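Local structure of Lys-gingipain catalytic subunit (Porphyromonas gingivalis, 6I9A) at residues 102-107 with 349-354; 112-117 with 328-333. The protein cleaves polypeptides after lysine as the catalytic subunit of a secreted cysteine protease, a probable virulence factor, hydrolysing haemoglobin, collagen and immunoglobulins among others. All coordinates share one frame; numbering follows the deposited sequence.

Contact 1: residues 102-107 with 349-354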
loop_
_atom_site.group_PDB
_atom_site.type_symbol
_atom_site.label_atom_id
_atom_site.label_comp_id
_atom_site.label_asym_id
_atom_site.label_seq_id
_atom_site.Cartn_x
_atom_site.Cartn_y
_atom_site.Cartn_z
ATOM N N ASP A 102 10.533 -10.484 -2.507
ATOM C CA ASP A 102 11.005 -9.718 -1.354
ATOM C C ASP A 102 10.509 -10.348 -0.050
ATOM O O ASP A 102 10.808 -9.838 1.032
ATOM C CB ASP A 102 10.519 -8.253 -1.408
ATOM C CG ASP A 102 11.252 -7.418 -2.420
ATOM O OD1 ASP A 102 12.395 -7.782 -2.755
ATOM O OD2 ASP A 102 10.675 -6.377 -2.878
ATOM N N LEU A 103 9.774 -11.479 -0.140
ATOM C CA LEU A 103 9.181 -12.041 1.077
ATOM C C LEU A 103 10.205 -12.296 2.162
ATOM O O LEU A 103 9.887 -12.081 3.359
ATOM C CB LEU A 103 8.492 -13.382 0.736
ATOM C CG LEU A 103 7.843 -14.088 1.951
ATOM C CD1 LEU A 103 6.749 -13.268 2.607
ATOM C CD2 LEU A 103 7.310 -15.448 1.551
ATOM N N TYR A 104 11.388 -12.807 1.788
ATOM C CA TYR A 104 12.316 -13.265 2.834
ATOM C C TYR A 104 13.066 -12.117 3.521
ATOM O O TYR A 104 13.658 -12.354 4.571
ATOM C CB TYR A 104 13.225 -14.338 2.265
ATOM C CG TYR A 104 12.355 -15.535 1.923
ATOM C CD1 TYR A 104 12.092 -15.871 0.593
ATOM C CD2 TYR A 104 11.700 -16.246 2.923
ATOM C CE1 TYR A 104 11.215 -16.907 0.264
ATOM C CE2 TYR A 104 10.821 -17.276 2.615
ATOM C CZ TYR A 104 10.584 -17.607 1.284
ATOM O OH TYR A 104 9.666 -18.583 0.977
ATOM N N TYR A 105 12.936 -10.897 3.030
ATOM C CA TYR A 105 13.380 -9.758 3.847
ATOM C C TYR A 105 12.415 -9.542 5.017
ATOM O O TYR A 105 12.845 -9.170 6.112
ATOM C CB TYR A 105 13.423 -8.467 3.018
ATOM C CG TYR A 105 14.482 -8.485 1.924
ATOM C CD1 TYR A 105 15.818 -8.783 2.214
ATOM C CD2 TYR A 105 14.145 -8.206 0.600
ATOM C CE1 TYR A 105 16.784 -8.812 1.202
ATOM C CE2 TYR A 105 15.098 -8.236 -0.419
ATOM C CZ TYR A 105 16.422 -8.535 -0.112
ATOM O OH TYR A 105 17.368 -8.590 -1.107
ATOM N N SER A 106 11.113 -9.771 4.778
ATOM C CA SER A 106 10.003 -9.524 5.730
ATOM C C SER A 106 9.711 -10.711 6.637
ATOM O O SER A 106 9.178 -10.503 7.735
ATOM C CB SER A 106 8.725 -9.139 4.966
ATOM O OG SER A 106 8.047 -10.197 4.305
ATOM N N ALA A 107 10.012 -11.913 6.210
ATOM C CA ALA A 107 9.676 -13.142 6.919
ATOM C C ALA A 107 10.848 -13.463 7.792
ATOM O O ALA A 107 11.855 -13.988 7.324
ATOM C CB ALA A 107 9.364 -14.257 5.909
ATOM N N GLY A 349 -1.484 -22.855 -3.833
ATOM C CA GLY A 349 -1.071 -22.887 -2.434
ATOM C C GLY A 349 -0.695 -21.532 -1.865
ATOM O O GLY A 349 -0.259 -20.617 -2.565
ATOM N N ALA A 350 -0.843 -21.438 -0.548
ATOM C CA ALA A 350 -0.645 -20.191 0.173
ATOM C C ALA A 350 0.808 -19.749 0.121
ATOM O O ALA A 350 1.054 -18.526 -0.010
ATOM C CB ALA A 350 -1.083 -20.348 1.622
ATOM N N HIS A 351 1.761 -20.645 0.375
ATOM C CA HIS A 351 3.152 -20.223 0.432
ATOM C C HIS A 351 3.531 -19.475 -0.879
ATOM O O HIS A 351 4.164 -18.409 -0.848
ATOM C CB HIS A 351 4.036 -21.443 0.701
ATOM C CG HIS A 351 5.463 -21.120 0.999
ATOM N ND1 HIS A 351 6.311 -22.128 1.452
ATOM C CD2 HIS A 351 6.160 -19.958 0.972
ATOM C CE1 HIS A 351 7.502 -21.562 1.647
ATOM N NE2 HIS A 351 7.462 -20.246 1.388
ATOM N N TYR A 352 3.162 -20.064 -2.011
ATOM C CA TYR A 352 3.388 -19.436 -3.293
ATOM C C TYR A 352 2.829 -18.007 -3.307
ATOM O O TYR A 352 3.489 -17.085 -3.772
ATOM C CB TYR A 352 2.738 -20.303 -4.381
ATOM C CG TYR A 352 2.938 -19.816 -5.792
ATOM C CD1 TYR A 352 2.186 -18.765 -6.299
ATOM C CD2 TYR A 352 3.789 -20.485 -6.667
ATOM C CE1 TYR A 352 2.306 -18.365 -7.624
ATOM C CE2 TYR A 352 3.914 -20.094 -7.995
ATOM C CZ TYR A 352 3.176 -19.038 -8.469
ATOM O OH TYR A 352 3.275 -18.722 -9.805
ATOM N N TYR A 353 1.571 -17.833 -2.839
ATOM C CA TYR A 353 0.946 -16.486 -2.863
ATOM C C TYR A 353 1.701 -15.482 -2.007
ATOM O O TYR A 353 1.902 -14.339 -2.453
ATOM C CB TYR A 353 -0.548 -16.533 -2.480
ATOM C CG TYR A 353 -1.380 -16.515 -3.754
ATOM C CD1 TYR A 353 -2.222 -15.445 -4.047
ATOM C CD2 TYR A 353 -1.235 -17.513 -4.719
ATOM C CE1 TYR A 353 -2.888 -15.366 -5.269
ATOM C CE2 TYR A 353 -1.841 -17.406 -5.966
ATOM C CZ TYR A 353 -2.664 -16.333 -6.231
ATOM O OH TYR A 353 -3.272 -16.254 -7.453
ATOM N N TRP A 354 2.176 -15.887 -0.813
ATOM C CA TRP A 354 2.949 -14.947 0.010
ATOM C C TRP A 354 4.244 -14.588 -0.682
ATOM O O TRP A 354 4.686 -13.443 -0.542
ATOM C CB TRP A 354 3.156 -15.538 1.406
ATOM C CG TRP A 354 1.898 -15.543 2.229
ATOM C CD1 TRP A 354 1.031 -16.597 2.424
ATOM C CD2 TRP A 354 1.313 -14.406 2.886
ATOM N NE1 TRP A 354 -0.038 -16.191 3.187
ATOM C CE2 TRP A 354 0.102 -14.841 3.487
ATOM C CE3 TRP A 354 1.682 -13.057 2.997
ATOM C CZ2 TRP A 354 -0.720 -13.976 4.229
ATOM C CZ3 TRP A 354 0.889 -12.220 3.749
ATOM C CH2 TRP A 354 -0.317 -12.659 4.334
#
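The phenol oxygen of Tyr104 is gripped from two directions: by the imidazole of His351 across the contact, and by the carboxylate of Glu355 one helical turn further on. His351 NE2 donates to Tyr104 OH over 2.8 Å, with an N-H...O angle of 158° and the oxygen lying close to the imidazole plane. The two side chains meet through this oxygen at roughly a right angle, so that the bond joins ring edge to hydroxyl and no faces overlap. Because the oxygen accepts from His351, its bond to Glu355 OE2 is consistent with the phenol proton turning to the carboxylate. His351 reaches the oxygen with CG anti to its backbone N (chi1 -171°), which carries the ring off the flank of the helix.

The pair illustrates how two halves of a caspase-like protease are stitched together. The short helix 103-106 belongs to the connection between strands 79-83 and 117-121 of the four-stranded parallel sheet, whereas helix 350-356 runs directly into strand 357-361, at the border of the six-stranded mixed sheet.

Alongside the polar link is a van der Waals contact. Leu103 directs its isobutyl group at the backbone of Trp354, with CD1 3.8 Å from Trp354 O, and CD2 makes the apolar pair, 4.2 Å from Trp354 CB. The indole itself turns away from the leucine, and its NE1 bonds to Thr337 OG1 of helix 325-342. Behind the leucine, the short, weakly bonded helical turn is closed on the carbonyl of Leu103: Leu103 O accepts from Ala107 N at 2.9 Å and from Ser106 OG at 2.8 Å, the hydroxyl standing 23° out of the carbonyl plane. Tyr104 O, in turn, receives His64 NE2 from helix 56-72.

Contact 2: residues 112-117 with 328-333; sequences YFPEMY and IMWAGN. With CA (calcium ion), chain G.
Pro114 and Tyr117 hold the indole of Trp330 from different sides. The pyrrolidine ring meets the outer rim of the six-membered ring, with Pro114 CD 3.6 Å from Trp330 CZ3, while Pro114 O sits in the indole plane at the edge, 3.3 Å from Trp330 CH2, a placement that is probably mildly favourable electrostatically. Tyr117 comes over a face instead. Its CE1 corner lies 3.5 Å from Trp330 CE3, giving an offset edge-to-face pair whose planes stand at 76° and whose six-membered centroids are 5.4 Å apart. Pro114 CD and Tyr117 CE1 lie on opposite sides of the indole plane, so the ring is wedged into the bend of the loop.

A layer further out, polar partners hold both aromatic groups. A chi1 of -174° swings the indole of Trp330 away from the backbone N and out to the loop, and the bond from NE1 to His6 O, near the chain's beginning, fixes how it is turned. Tyr117 OH bonds to Asp8 OD1 of the same N-terminal stretch; this holds only the far end of the phenol, whose ring rotation is limited by packing on Trp330. The Phe113 ring stacks on His6.

The loop backbone is in turn shaped by metal. Phe113 O, the carbonyl of the very peptide that leads into Pro114, coordinates calcium at 2.3 Å. Glu115 clasps the same ion with both carboxylate oxygens, OE1 and OE2 each at 2.5 Å, while Val108 N supports OE2. Two waters and the carboxylates of Asp109 and Asp111 complete seven ligand atoms. Pro114 is thus held between two calcium-binding residues and turned to the tryptophan. The whole is a compact calcium-binding loop, taking its protein ligands from every second residue between 109 and 115, packed onto a helix of the peptidase domain.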
loop_
_atom_site.group_PDB
_atom_site.type_symbol
_atom_site.label_atom_id
_atom_site.label_comp_id
_atom_site.label_asym_id
_atom_site.label_seq_id
_atom_site.Cartn_x
_atom_site.Cartn_y
_atom_site.Cartn_z
ATOM N N TYR A 112 6.006 -18.587 6.636
ATOM C CA TYR A 112 6.032 -17.758 5.421
ATOM C C TYR A 112 5.209 -16.469 5.540
ATOM O O TYR A 112 5.014 -15.740 4.550
ATOM C CB TYR A 112 5.645 -18.545 4.162
ATOM C CG TYR A 112 4.329 -19.294 4.253
ATOM C CD1 TYR A 112 3.123 -18.613 4.436
ATOM C CD2 TYR A 112 4.292 -20.681 4.190
ATOM C CE1 TYR A 112 1.910 -19.294 4.539
ATOM C CE2 TYR A 112 3.088 -21.368 4.265
ATOM C CZ TYR A 112 1.897 -20.667 4.450
ATOM O OH TYR A 112 0.686 -21.322 4.544
ATOM N N PHE A 113 4.720 -16.172 6.753
ATOM C CA PHE A 113 4.001 -14.942 6.987
ATOM C C PHE A 113 4.955 -13.809 7.331
ATOM O O PHE A 113 5.771 -13.966 8.261
ATOM C CB PHE A 113 2.995 -15.070 8.112
ATOM C CG PHE A 113 1.844 -15.990 7.819
ATOM C CD1 PHE A 113 0.725 -15.531 7.144
ATOM C CD2 PHE A 113 1.904 -17.331 8.176
ATOM C CE1 PHE A 113 -0.362 -16.389 6.890
ATOM C CE2 PHE A 113 0.823 -18.185 7.917
ATOM C CZ PHE A 113 -0.301 -17.704 7.266
ATOM N N PRO A 114 4.883 -12.685 6.650
ATOM C CA PRO A 114 5.756 -11.555 7.003
ATOM C C PRO A 114 5.567 -11.052 8.415
ATOM O O PRO A 114 4.443 -11.072 8.957
ATOM C CB PRO A 114 5.321 -10.441 6.029
ATOM C CG PRO A 114 4.709 -11.193 4.871
ATOM C CD PRO A 114 4.004 -12.367 5.507
ATOM N N GLU A 115 6.652 -10.507 8.983
ATOM C CA GLU A 115 6.626 -9.773 10.268
ATOM C C GLU A 115 6.367 -8.302 10.081
ATOM O O GLU A 115 6.039 -7.647 11.073
ATOM C CB GLU A 115 7.978 -9.973 10.994
ATOM C CG GLU A 115 7.948 -11.172 11.955
ATOM C CD GLU A 115 7.526 -12.464 11.290
ATOM O OE1 GLU A 115 6.355 -12.862 11.489
ATOM O OE2 GLU A 115 8.340 -13.074 10.554
ATOM N N MET A 116 6.570 -7.772 8.854
ATOM C CA MET A 116 6.452 -6.369 8.546
ATOM C C MET A 116 5.718 -6.201 7.229
ATOM O O MET A 116 5.924 -7.029 6.324
ATOM C CB MET A 116 7.845 -5.730 8.402
ATOM C CG MET A 116 8.629 -5.684 9.722
ATOM S SD MET A 116 10.406 -5.379 9.484
ATOM C CE MET A 116 10.931 -7.025 8.914
ATOM N N TYR A 117 4.992 -5.107 7.059
ATOM C CA TYR A 117 4.425 -4.750 5.760
ATOM C C TYR A 117 5.516 -4.198 4.884
ATOM O O TYR A 117 6.103 -3.147 5.207
ATOM C CB TYR A 117 3.366 -3.672 5.949
ATOM C CG TYR A 117 1.993 -4.123 6.392
ATOM C CD1 TYR A 117 1.516 -5.411 6.098
ATOM C CD2 TYR A 117 1.107 -3.228 6.986
ATOM C CE1 TYR A 117 0.208 -5.779 6.413
ATOM C CE2 TYR A 117 -0.198 -3.590 7.314
ATOM C CZ TYR A 117 -0.644 -4.865 7.005
ATOM O OH TYR A 117 -1.928 -5.254 7.319
ATOM N N ILE A 328 -4.242 -4.255 1.955
ATOM C CA ILE A 328 -5.162 -4.802 0.906
ATOM C C ILE A 328 -4.546 -6.103 0.398
ATOM O O ILE A 328 -5.230 -7.131 0.257
ATOM C CB ILE A 328 -5.387 -3.783 -0.219
ATOM C CG1 ILE A 328 -6.061 -2.517 0.336
ATOM C CG2 ILE A 328 -6.186 -4.399 -1.347
ATOM C CD1 ILE A 328 -6.150 -1.390 -0.673
ATOM N N MET A 329 -3.224 -6.065 0.094
ATOM C CA MET A 329 -2.518 -7.267 -0.386
ATOM C C MET A 329 -2.510 -8.368 0.679
ATOM O O MET A 329 -2.729 -9.529 0.377
ATOM C CB MET A 329 -1.100 -6.864 -0.793
ATOM C CG MET A 329 -0.283 -8.029 -1.347
ATOM S SD MET A 329 1.342 -7.530 -1.915
ATOM C CE MET A 329 2.273 -7.492 -0.377
ATOM N N TRP A 330 -2.282 -7.966 1.935
ATOM C CA TRP A 330 -2.252 -8.887 3.070
ATOM C C TRP A 330 -3.588 -9.619 3.158
ATOM O O TRP A 330 -3.637 -10.838 3.290
ATOM C CB TRP A 330 -2.014 -8.058 4.340
ATOM C CG TRP A 330 -1.809 -8.910 5.551
ATOM C CD1 TRP A 330 -2.767 -9.379 6.395
ATOM C CD2 TRP A 330 -0.558 -9.318 6.085
ATOM N NE1 TRP A 330 -2.163 -10.096 7.433
ATOM C CE2 TRP A 330 -0.813 -10.059 7.258
ATOM C CE3 TRP A 330 0.752 -9.137 5.667
ATOM C CZ2 TRP A 330 0.232 -10.619 8.025
ATOM C CZ3 TRP A 330 1.769 -9.679 6.412
ATOM C CH2 TRP A 330 1.503 -10.411 7.565
ATOM N N ALA A 331 -4.706 -8.885 3.113
ATOM C CA ALA A 331 -6.046 -9.478 3.208
ATOM C C ALA A 331 -6.276 -10.469 2.064
ATOM O O ALA A 331 -6.859 -11.538 2.274
ATOM C CB ALA A 331 -7.098 -8.364 3.182
ATOM N N GLY A 332 -5.850 -10.125 0.841
ATOM C CA GLY A 332 -6.017 -11.062 -0.277
ATOM C C GLY A 332 -5.274 -12.340 -0.023
ATOM O O GLY A 332 -5.796 -13.450 -0.203
ATOM N N ASN A 333 -4.021 -12.210 0.445
ATOM C CA ASN A 333 -3.248 -13.413 0.734
ATOM C C ASN A 333 -3.827 -14.211 1.885
ATOM O O ASN A 333 -3.786 -15.445 1.833
ATOM C CB ASN A 333 -1.799 -13.042 1.016
ATOM C CG ASN A 333 -1.019 -12.520 -0.166
ATOM O OD1 ASN A 333 -1.458 -12.596 -1.323
ATOM N ND2 ASN A 333 0.165 -11.948 0.144
HETATM CA CA CA G . 6.673 -14.907 10.155
HETATM O O HOH W 1 4.588 -15.284 11.257
HETATM O O HOH W 2 8.536 -15.643 8.783
#

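Contacts 1 and 2 are neighbouring parts of one interface, their centres about 8 Å apart. Along the chain between 102-107 and 112-117, Ser106 O probably accepts from Glu115 N at 2.8 Å, tying the turn of contact 1 to the calcium loop of contact 2; that calcium lies about 8 Å from the side chain of Leu103 at the nearest atoms. On the other side, the successive helices 325-342 and 350-356 meet where Trp354 CE3 packs 3.4 Å from Asn333 ND2. His351 CG also lies 3.4 Å from Tyr112 CD2. The nucleophile Cys249 and the proposed proton donor His216 belong to neither contact, although Asp102 touches Phe254, a ligand of the other calcium.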